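Local coordinates for protein phosphatidylinositol-specific phospholipase C1 (Streptomyces antibioticus, PDB 3H4X) that is a bacterial member of the calcium-dependent phosphoinositide phospholipase C family, built on a TIM-type beta/alpha barrel, at residues A[140-148]-A[212-220]; A[281-291]-A[311-322]. All blocks are in the same frame, centred on the assembly; numbering follows the deposited sequence.

In the fold
Eight parallel strands form the closed barrel; along the chain, strands 31-36, 58-64 and 124-130 come first, and helix 142-153 follows. Contact 1 packs the start of that helix on helix 209-222, closing a loop of 63 residues that includes strand 189-195, and so joins two helices of the outer layer. Contact 2 comes later and in series: it closes a shorter loop of 19 residues, bringing strand 282-286 beside strand 319-322, which also pairs with strand 31-36 and shuts the barrel. The two neither nest nor touch; the centres of contact 1 and contact 2 lie about 27 Å apart, on opposite sides of the chain's centre.

Contact 1. Residues A[140-148]-A[212-220]; sequences RGPAEFDAL and EYAGHLKDL
Asp146 meets Tyr213 and His216 where two helices of the outer layer of a TIM-type barrel cross, and one carboxylate serves both partners. The axes of 142-148 and 212-220 pass 10.7 Å apart at a crossing angle of -77°. The two segments bury 317 Å², most of it under a few side chains.

The polar part rests on two short bonds. Tyr213 OH donates to the syn lone pair of Asp146 OD1 at 2.7 Å, and this oxygen sits at the edge of the phenol ring, whose plane stands almost perpendicular to the carboxylate. His216 NE2 donates to Asp146 OD2, also at 2.7 Å and nearly straight (168°). Here the acceptor lies in the imidazole plane, while the nitrogen approaches on the syn side but tilted out of the carboxylate plane. This His-carboxylate pair helps to fix the rotation of the imidazole. Thr230 OG1 adds a further bond to OD1, so three hydrogen bonds hold the buried carboxylate, two of them on OD1.

The apolar part centres on Pro142, in the first turn after the N-cap residue Gly141. Its CB stands over one face of the imidazole, 3.7 Å from the ring centroid, as a CH-pi contact; Leu220 CG lies over the opposite face. With CG of His216 anti to the backbone N (chi1 167°), the ring reaches across to this proline. The same Pro142 CB touches Tyr213 CD1 at 3.7 Å. Deeper in, Phe145 CD2 approaches Tyr213 CE1 at 4.2 Å, and both rings rest on Leu193 of strand 189-195.

Pro142, His216 and Glu212 together line a pocket that holds an acetyl group. There the extended Glu212 chain crosses the proline ring at about a right angle, placing its OE2 3.5 Å from Pro142 CD.

Contact 2. Residues A[281-291]-A[311-322]; sequences YLLIMTDAHNV and QLAAAHASFATA. With EOH (ethanol), chain J.
Met285 lays its side chain over Ala317, with CG 3.7 Å from Ala317 CB, and runs on between strand and helix. Its chain stays extended beyond CG, which carries SD to 4.0 Å from Leu312 CD2 and sets the terminal methyl beside Ala315 O. The other methyl of Leu312, CD1, packs on Ala288 CB at 3.6 Å, and CG2 of Val291 passes CD2 of Leu312 at 4.2 Å, the two side chains running in opposite senses. Helix 302-314 is thus seated against the outside of the sheet; a Schellman motif with His316 at C-prime ends it and turns the chain toward the next strand.

On the other face Ile284 and Phe319 lie side by side, CG1 of the isoleucine 3.7 Å from CD2 of the ring. Both side chains, with Thr321, touch Leu58 of strand 58-64, which places them in the barrel interior.

Between these layers the backbones pair in parallel. Leu283 O accepts from both Ser318 N and Phe319 N; the first donor uses an in-plane lone pair and the second comes in tilted by 27°. Ser318 OG, anti to its own carbonyl carbon (chi1 -62°), takes Leu283 N in return at 3.0 Å, so a side chain supplies the acceptor where the backbone pairing begins. Met285 N to Phe319 O and Thr321 N to Met285 O continue it, and Ala288 N reaches Thr321 O at 2.9 Å. A water then links Asp287 N with Thr321 OG1. Beyond, an ethanol, probably from the crystallisation liquor, donates to Asn290 OD1 at 3.0 Å. Strand, helix and adjacent parallel strand make up the beta-alpha-beta unit from which TIM-type barrels are built.

Contact 1. Residues A[140-148]-A[212-220]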
loop_
_atom_site.group_PDB
_atom_site.type_symbol
_atom_site.label_atom_id
_atom_site.label_comp_id
_atom_site.label_asym_id
_atom_site.label_seq_id
_atom_site.Cartn_x
_atom_site.Cartn_y
_atom_site.Cartn_z
ATOM N N ARG A 140 12.789 -12.204 -9.582
ATOM C CA ARG A 140 12.048 -11.301 -8.704
ATOM C C ARG A 140 11.000 -10.523 -9.488
ATOM O O ARG A 140 10.986 -9.292 -9.501
ATOM C CB ARG A 140 12.995 -10.365 -7.955
ATOM C CG ARG A 140 13.861 -11.090 -6.938
ATOM C CD ARG A 140 14.607 -10.132 -6.037
ATOM N NE ARG A 140 15.717 -9.448 -6.704
ATOM C CZ ARG A 140 16.937 -9.957 -6.841
ATOM N NH1 ARG A 140 17.894 -9.256 -7.440
ATOM N NH2 ARG A 140 17.197 -11.176 -6.388
ATOM N N GLY A 141 10.119 -11.266 -10.146
ATOM C CA GLY A 141 8.989 -10.681 -10.848
ATOM C C GLY A 141 7.706 -10.840 -10.049
ATOM O O GLY A 141 7.723 -11.301 -8.909
ATOM N N PRO A 142 6.573 -10.457 -10.649
ATOM C CA PRO A 142 5.278 -10.542 -9.974
ATOM C C PRO A 142 4.977 -11.924 -9.381
ATOM O O PRO A 142 4.474 -12.013 -8.260
ATOM C CB PRO A 142 4.293 -10.196 -11.092
ATOM C CG PRO A 142 5.071 -9.253 -11.966
ATOM C CD PRO A 142 6.478 -9.785 -11.958
ATOM N N ALA A 143 5.286 -12.989 -10.114
ATOM C CA ALA A 143 4.984 -14.338 -9.643
ATOM C C ALA A 143 5.794 -14.702 -8.400
ATOM O O ALA A 143 5.280 -15.333 -7.474
ATOM C CB ALA A 143 5.213 -15.356 -10.754
ATOM N N GLU A 144 7.066 -14.321 -8.382
ATOM C CA GLU A 144 7.919 -14.619 -7.238
ATOM C C GLU A 144 7.551 -13.756 -6.029
ATOM O O GLU A 144 7.639 -14.202 -4.889
ATOM C CB GLU A 144 9.396 -14.462 -7.610
ATOM C CG GLU A 144 9.897 -15.490 -8.629
ATOM C CD GLU A 144 9.637 -15.091 -10.074
ATOM O OE1 GLU A 144 9.233 -13.939 -10.329
ATOM O OE2 GLU A 144 9.851 -15.938 -10.968
ATOM N N PHE A 145 7.131 -12.525 -6.296
ATOM C CA PHE A 145 6.619 -11.626 -5.273
ATOM C C PHE A 145 5.401 -12.257 -4.588
ATOM O O PHE A 145 5.357 -12.373 -3.362
ATOM C CB PHE A 145 6.271 -10.300 -5.951
ATOM C CG PHE A 145 5.682 -9.263 -5.044
ATOM C CD1 PHE A 145 6.497 -8.409 -4.310
ATOM C CD2 PHE A 145 4.311 -9.105 -4.961
ATOM C CE1 PHE A 145 5.947 -7.433 -3.498
ATOM C CE2 PHE A 145 3.758 -8.132 -4.154
ATOM C CZ PHE A 145 4.575 -7.301 -3.419
ATOM N N ASP A 146 4.425 -12.693 -5.385
ATOM C CA ASP A 146 3.243 -13.360 -4.843
ATOM C C ASP A 146 3.631 -14.597 -4.028
ATOM O O ASP A 146 3.097 -14.839 -2.944
ATOM C CB ASP A 146 2.305 -13.813 -5.964
ATOM C CG ASP A 146 1.514 -12.682 -6.589
ATOM O OD1 ASP A 146 1.421 -11.578 -6.010
ATOM O OD2 ASP A 146 0.955 -12.933 -7.677
ATOM N N ALA A 147 4.540 -15.401 -4.573
ATOM C CA ALA A 147 4.920 -16.655 -3.931
ATOM C C ALA A 147 5.520 -16.427 -2.548
ATOM O O ALA A 147 5.246 -17.179 -1.612
ATOM C CB ALA A 147 5.882 -17.441 -4.812
ATOM N N LEU A 148 6.339 -15.390 -2.424
ATOM C CA LEU A 148 6.964 -15.058 -1.150
ATOM C C LEU A 148 5.919 -14.623 -0.131
ATOM O O LEU A 148 5.948 -15.048 1.022
ATOM C CB LEU A 148 8.009 -13.959 -1.340
ATOM C CG LEU A 148 8.653 -13.434 -0.055
ATOM C CD1 LEU A 148 9.355 -14.539 0.728
ATOM C CD2 LEU A 148 9.619 -12.315 -0.388
ATOM N N GLU A 212 3.194 -4.037 -15.474
ATOM C CA GLU A 212 3.692 -5.391 -15.305
ATOM C C GLU A 212 2.811 -6.189 -14.347
ATOM O O GLU A 212 2.438 -7.326 -14.638
ATOM C CB GLU A 212 5.142 -5.388 -14.826
ATOM C CG GLU A 212 5.761 -6.764 -14.819
ATOM C CD GLU A 212 7.265 -6.743 -14.637
ATOM O OE1 GLU A 212 7.856 -5.644 -14.613
ATOM O OE2 GLU A 212 7.855 -7.837 -14.525
ATOM N N TYR A 213 2.477 -5.608 -13.200
ATOM C CA TYR A 213 1.680 -6.358 -12.239
ATOM C C TYR A 213 0.210 -6.488 -12.657
ATOM O O TYR A 213 -0.396 -7.545 -12.497
ATOM C CB TYR A 213 1.823 -5.810 -10.815
ATOM C CG TYR A 213 1.352 -6.807 -9.781
ATOM C CD1 TYR A 213 2.217 -7.763 -9.255
ATOM C CD2 TYR A 213 0.031 -6.825 -9.362
ATOM C CE1 TYR A 213 1.779 -8.694 -8.321
ATOM C CE2 TYR A 213 -0.414 -7.743 -8.434
ATOM C CZ TYR A 213 0.457 -8.675 -7.919
ATOM O OH TYR A 213 -0.015 -9.582 -7.000
ATOM N N ALA A 214 -0.356 -5.429 -13.223
ATOM C CA ALA A 214 -1.719 -5.511 -13.733
ATOM C C ALA A 214 -1.822 -6.560 -14.841
ATOM O O ALA A 214 -2.797 -7.307 -14.909
ATOM C CB ALA A 214 -2.201 -4.160 -14.229
ATOM N N GLY A 215 -0.813 -6.616 -15.703
ATOM C CA GLY A 215 -0.777 -7.631 -16.754
ATOM C C GLY A 215 -0.721 -9.034 -16.177
ATOM O O GLY A 215 -1.335 -9.968 -16.696
ATOM N N HIS A 216 0.019 -9.173 -15.085
ATOM C CA HIS A 216 0.104 -10.416 -14.337
ATOM C C HIS A 216 -1.272 -10.843 -13.808
ATOM O O HIS A 216 -1.653 -12.006 -13.939
ATOM C CB HIS A 216 1.137 -10.218 -13.225
ATOM C CG HIS A 216 1.141 -11.276 -12.171
ATOM N ND1 HIS A 216 1.551 -12.571 -12.403
ATOM C CD2 HIS A 216 0.853 -11.203 -10.850
ATOM C CE1 HIS A 216 1.484 -13.259 -11.276
ATOM N NE2 HIS A 216 1.064 -12.449 -10.319
ATOM N N LEU A 217 -2.028 -9.910 -13.235
ATOM C CA LEU A 217 -3.376 -10.235 -12.769
ATOM C C LEU A 217 -4.274 -10.656 -13.928
ATOM O O LEU A 217 -5.028 -11.623 -13.828
ATOM C CB LEU A 217 -3.998 -9.058 -12.020
ATOM C CG LEU A 217 -3.317 -8.645 -10.714
ATOM C CD1 LEU A 217 -4.139 -7.572 -10.032
ATOM C CD2 LEU A 217 -3.110 -9.836 -9.784
ATOM N N LYS A 218 -4.201 -9.916 -15.026
ATOM C CA LYS A 218 -4.976 -10.245 -16.214
ATOM C C LYS A 218 -4.672 -11.669 -16.674
ATOM O O LYS A 218 -5.579 -12.448 -16.985
ATOM C CB LYS A 218 -4.672 -9.241 -17.328
ATOM C CG LYS A 218 -5.378 -9.531 -18.643
ATOM C CD LYS A 218 -5.097 -8.447 -19.677
ATOM C CE LYS A 218 -3.627 -8.394 -20.068
ATOM N NZ LYS A 218 -3.229 -9.532 -20.945
ATOM N N ASP A 219 -3.389 -12.012 -16.706
ATOM C CA ASP A 219 -2.971 -13.334 -17.151
ATOM C C ASP A 219 -3.405 -14.429 -16.177
ATOM O O ASP A 219 -3.877 -15.484 -16.597
ATOM C CB ASP A 219 -1.461 -13.364 -17.391
ATOM C CG ASP A 219 -1.040 -12.485 -18.562
ATOM O OD1 ASP A 219 -1.901 -12.149 -19.400
ATOM O OD2 ASP A 219 0.152 -12.126 -18.639
ATOM N N LEU A 220 -3.262 -14.178 -14.877
ATOM C CA LEU A 220 -3.746 -15.128 -13.881
ATOM C C LEU A 220 -5.240 -15.375 -14.041
ATOM O O LEU A 220 -5.697 -16.522 -14.020
ATOM C CB LEU A 220 -3.467 -14.628 -12.463
ATOM C CG LEU A 220 -2.021 -14.658 -11.969
ATOM C CD1 LEU A 220 -1.962 -14.102 -10.559
ATOM C CD2 LEU A 220 -1.456 -16.072 -12.017
#

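Contact 2. Residues A[281-291]-A[311-322]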
loop_
_atom_site.group_PDB
_atom_site.type_symbol
_atom_site.label_atom_id
_atom_site.label_comp_id
_atom_site.label_asym_id
_atom_site.label_seq_id
_atom_site.Cartn_x
_atom_site.Cartn_y
_atom_site.Cartn_z
ATOM N N TYR A 281 -13.485 2.769 -5.257
ATOM C CA TYR A 281 -12.045 2.638 -5.442
ATOM C C TYR A 281 -11.318 3.182 -4.223
ATOM O O TYR A 281 -11.790 4.111 -3.572
ATOM C CB TYR A 281 -11.580 3.414 -6.671
ATOM C CG TYR A 281 -12.225 3.013 -7.979
ATOM C CD1 TYR A 281 -12.641 1.708 -8.213
ATOM C CD2 TYR A 281 -12.380 3.941 -8.998
ATOM C CE1 TYR A 281 -13.218 1.346 -9.425
ATOM C CE2 TYR A 281 -12.948 3.596 -10.205
ATOM C CZ TYR A 281 -13.363 2.302 -10.416
ATOM O OH TYR A 281 -13.935 1.997 -11.631
ATOM N N LEU A 282 -10.152 2.618 -3.925
ATOM C CA LEU A 282 -9.328 3.148 -2.847
ATOM C C LEU A 282 -8.499 4.311 -3.359
ATOM O O LEU A 282 -7.870 4.215 -4.411
ATOM C CB LEU A 282 -8.422 2.069 -2.257
ATOM C CG LEU A 282 -9.147 0.843 -1.699
ATOM C CD1 LEU A 282 -8.152 -0.117 -1.067
ATOM C CD2 LEU A 282 -10.227 1.233 -0.697
ATOM N N LEU A 283 -8.508 5.408 -2.612
ATOM C CA LEU A 283 -7.801 6.621 -3.000
ATOM C C LEU A 283 -6.794 6.991 -1.915
ATOM O O LEU A 283 -7.167 7.405 -0.818
ATOM C CB LEU A 283 -8.798 7.762 -3.221
ATOM C CG LEU A 283 -8.244 9.095 -3.731
ATOM C CD1 LEU A 283 -7.464 8.913 -5.021
ATOM C CD2 LEU A 283 -9.363 10.101 -3.920
ATOM N N ILE A 284 -5.512 6.812 -2.214
ATOM C CA ILE A 284 -4.443 7.163 -1.282
ATOM C C ILE A 284 -3.941 8.561 -1.614
ATOM O O ILE A 284 -3.503 8.813 -2.741
ATOM C CB ILE A 284 -3.247 6.175 -1.359
ATOM C CG1 ILE A 284 -3.615 4.783 -0.837
ATOM C CG2 ILE A 284 -2.071 6.700 -0.547
ATOM C CD1 ILE A 284 -4.603 4.028 -1.680
ATOM N N MET A 285 -4.006 9.461 -0.634
ATOM C CA MET A 285 -3.532 10.828 -0.805
ATOM C C MET A 285 -2.251 11.036 -0.009
ATOM O O MET A 285 -2.248 10.971 1.224
ATOM C CB MET A 285 -4.591 11.837 -0.375
ATOM C CG MET A 285 -5.877 11.763 -1.172
ATOM S SD MET A 285 -6.798 13.295 -0.998
ATOM C CE MET A 285 -8.247 12.951 -1.996
ATOM N N THR A 286 -1.163 11.282 -0.729
ATOM C CA THR A 286 0.160 11.371 -0.132
ATOM C C THR A 286 0.544 12.810 0.218
ATOM O O THR A 286 -0.040 13.771 -0.287
ATOM C CB THR A 286 1.229 10.745 -1.055
ATOM O OG1 THR A 286 1.183 11.376 -2.339
ATOM C CG2 THR A 286 0.980 9.248 -1.235
ATOM N N ASP A 287 1.540 12.947 1.084
ATOM C CA ASP A 287 1.984 14.258 1.546
ATOM C C ASP A 287 0.803 15.112 1.991
ATOM O O ASP A 287 0.647 16.259 1.568
ATOM C CB ASP A 287 2.807 14.958 0.466
ATOM C CG ASP A 287 4.153 14.296 0.251
ATOM O OD1 ASP A 287 4.833 14.006 1.255
ATOM O OD2 ASP A 287 4.528 14.051 -0.911
ATOM N N ALA A 288 -0.020 14.537 2.860
ATOM C CA ALA A 288 -1.218 15.204 3.358
ATOM C C ALA A 288 -0.916 16.561 3.990
ATOM O O ALA A 288 -1.757 17.459 3.987
ATOM C CB ALA A 288 -1.939 14.310 4.355
ATOM N N HIS A 289 0.288 16.708 4.528
ATOM C CA HIS A 289 0.677 17.947 5.193
ATOM C C HIS A 289 0.860 19.120 4.228
ATOM O O HIS A 289 0.811 20.284 4.642
ATOM C CB HIS A 289 1.968 17.721 5.977
ATOM C CG HIS A 289 3.125 17.315 5.122
ATOM N ND1 HIS A 289 3.169 16.112 4.448
ATOM C CD2 HIS A 289 4.280 17.955 4.825
ATOM C CE1 HIS A 289 4.304 16.030 3.777
ATOM N NE2 HIS A 289 4.995 17.134 3.988
ATOM N N ASN A 290 1.068 18.820 2.948
ATOM C CA ASN A 290 1.325 19.860 1.950
ATOM C C ASN A 290 0.064 20.487 1.371
ATOM O O ASN A 290 0.138 21.410 0.562
ATOM C CB ASN A 290 2.202 19.330 0.815
ATOM C CG ASN A 290 3.666 19.259 1.190
ATOM O OD1 ASN A 290 4.438 18.527 0.572
ATOM N ND2 ASN A 290 4.057 20.019 2.205
ATOM N N VAL A 291 -1.097 19.988 1.771
ATOM C CA VAL A 291 -2.343 20.645 1.410
ATOM C C VAL A 291 -2.347 22.025 2.063
ATOM O O VAL A 291 -2.038 22.148 3.246
ATOM C CB VAL A 291 -3.552 19.835 1.898
ATOM C CG1 VAL A 291 -4.845 20.571 1.612
ATOM C CG2 VAL A 291 -3.563 18.460 1.240
ATOM N N GLN A 311 -10.446 16.937 6.497
ATOM C CA GLN A 311 -10.558 17.614 5.211
ATOM C C GLN A 311 -10.414 16.611 4.070
ATOM O O GLN A 311 -11.189 16.618 3.114
ATOM C CB GLN A 311 -9.501 18.712 5.068
ATOM C CG GLN A 311 -9.584 19.440 3.728
ATOM C CD GLN A 311 -8.443 20.403 3.493
ATOM O OE1 GLN A 311 -7.444 20.393 4.207
ATOM N NE2 GLN A 311 -8.593 21.254 2.485
ATOM N N LEU A 312 -9.419 15.738 4.172
ATOM C CA LEU A 312 -9.193 14.761 3.117
ATOM C C LEU A 312 -10.297 13.710 3.053
ATOM O O LEU A 312 -10.655 13.253 1.969
ATOM C CB LEU A 312 -7.808 14.126 3.252
ATOM C CG LEU A 312 -6.684 15.161 3.132
ATOM C CD1 LEU A 312 -5.314 14.504 3.116
ATOM C CD2 LEU A 312 -6.880 16.044 1.905
ATOM N N ALA A 313 -10.850 13.346 4.206
ATOM C CA ALA A 313 -11.996 12.444 4.237
ATOM C C ALA A 313 -13.174 13.041 3.466
ATOM O O ALA A 313 -13.818 12.361 2.672
ATOM C CB ALA A 313 -12.398 12.136 5.671
ATOM N N ALA A 314 -13.452 14.319 3.701
ATOM C CA ALA A 314 -14.551 14.992 3.012
ATOM C C ALA A 314 -14.284 15.060 1.509
ATOM O O ALA A 314 -15.214 15.065 0.702
ATOM C CB ALA A 314 -14.773 16.378 3.590
ATOM N N ALA A 315 -13.005 15.099 1.145
ATOM C CA ALA A 315 -12.595 15.091 -0.258
ATOM C C ALA A 315 -12.416 13.670 -0.811
ATOM O O ALA A 315 -11.813 13.482 -1.866
ATOM C CB ALA A 315 -11.321 15.900 -0.439
ATOM N N HIS A 316 -12.941 12.681 -0.089
ATOM C CA HIS A 316 -13.062 11.306 -0.587
ATOM C C HIS A 316 -11.791 10.464 -0.568
ATOM O O HIS A 316 -11.727 9.426 -1.218
ATOM C CB HIS A 316 -13.693 11.290 -1.979
ATOM C CG HIS A 316 -14.984 12.042 -2.055
ATOM N ND1 HIS A 316 -16.175 11.534 -1.577
ATOM C CD2 HIS A 316 -15.268 13.274 -2.539
ATOM C CE1 HIS A 316 -17.136 12.421 -1.769
ATOM N NE2 HIS A 316 -16.612 13.486 -2.349
ATOM N N ALA A 317 -10.791 10.882 0.194
ATOM C CA ALA A 317 -9.622 10.034 0.391
ATOM C C ALA A 317 -10.015 8.755 1.125
ATOM O O ALA A 317 -10.901 8.771 1.986
ATOM C CB ALA A 317 -8.557 10.774 1.181
ATOM N N SER A 318 -9.361 7.649 0.783
ATOM C CA SER A 318 -9.404 6.447 1.613
ATOM C C SER A 318 -8.297 6.493 2.657
ATOM O O SER A 318 -8.475 6.026 3.784
ATOM C CB SER A 318 -9.217 5.189 0.772
ATOM O OG SER A 318 -10.257 5.042 -0.170
ATOM N N PHE A 319 -7.144 7.035 2.273
ATOM C CA PHE A 319 -6.005 7.149 3.174
ATOM C C PHE A 319 -5.372 8.519 3.016
ATOM O O PHE A 319 -5.285 9.041 1.906
ATOM C CB PHE A 319 -4.933 6.099 2.860
ATOM C CG PHE A 319 -5.404 4.681 2.974
ATOM C CD1 PHE A 319 -5.244 3.974 4.155
ATOM C CD2 PHE A 319 -5.986 4.041 1.890
ATOM C CE1 PHE A 319 -5.663 2.661 4.249
ATOM C CE2 PHE A 319 -6.406 2.725 1.983
ATOM C CZ PHE A 319 -6.247 2.038 3.164
ATOM N N ALA A 320 -4.934 9.091 4.134
ATOM C CA ALA A 320 -4.106 10.286 4.133
ATOM C C ALA A 320 -2.755 9.880 4.713
ATOM O O ALA A 320 -2.701 9.333 5.817
ATOM C CB ALA A 320 -4.741 11.366 4.990
ATOM N N THR A 321 -1.670 10.128 3.987
ATOM C CA THR A 321 -0.356 9.735 4.485
ATOM C C THR A 321 0.595 10.910 4.645
ATOM O O THR A 321 0.531 11.895 3.902
ATOM C CB THR A 321 0.300 8.620 3.628
ATOM O OG1 THR A 321 0.897 9.182 2.453
ATOM C CG2 THR A 321 -0.729 7.578 3.222
ATOM N N ALA A 322 1.453 10.789 5.653
ATOM C CA ALA A 322 2.500 11.756 5.938
ATOM C C ALA A 322 3.527 11.041 6.818
ATOM O O ALA A 322 3.639 9.813 6.764
ATOM C CB ALA A 322 1.932 12.992 6.633
HETATM C C1 EOH J . 2.277 18.371 -2.511
HETATM C C2 EOH J . 2.344 19.031 -3.883
HETATM O O EOH J . 3.465 17.683 -2.188
HETATM O O HOH W 1 3.152 10.704 2.107
#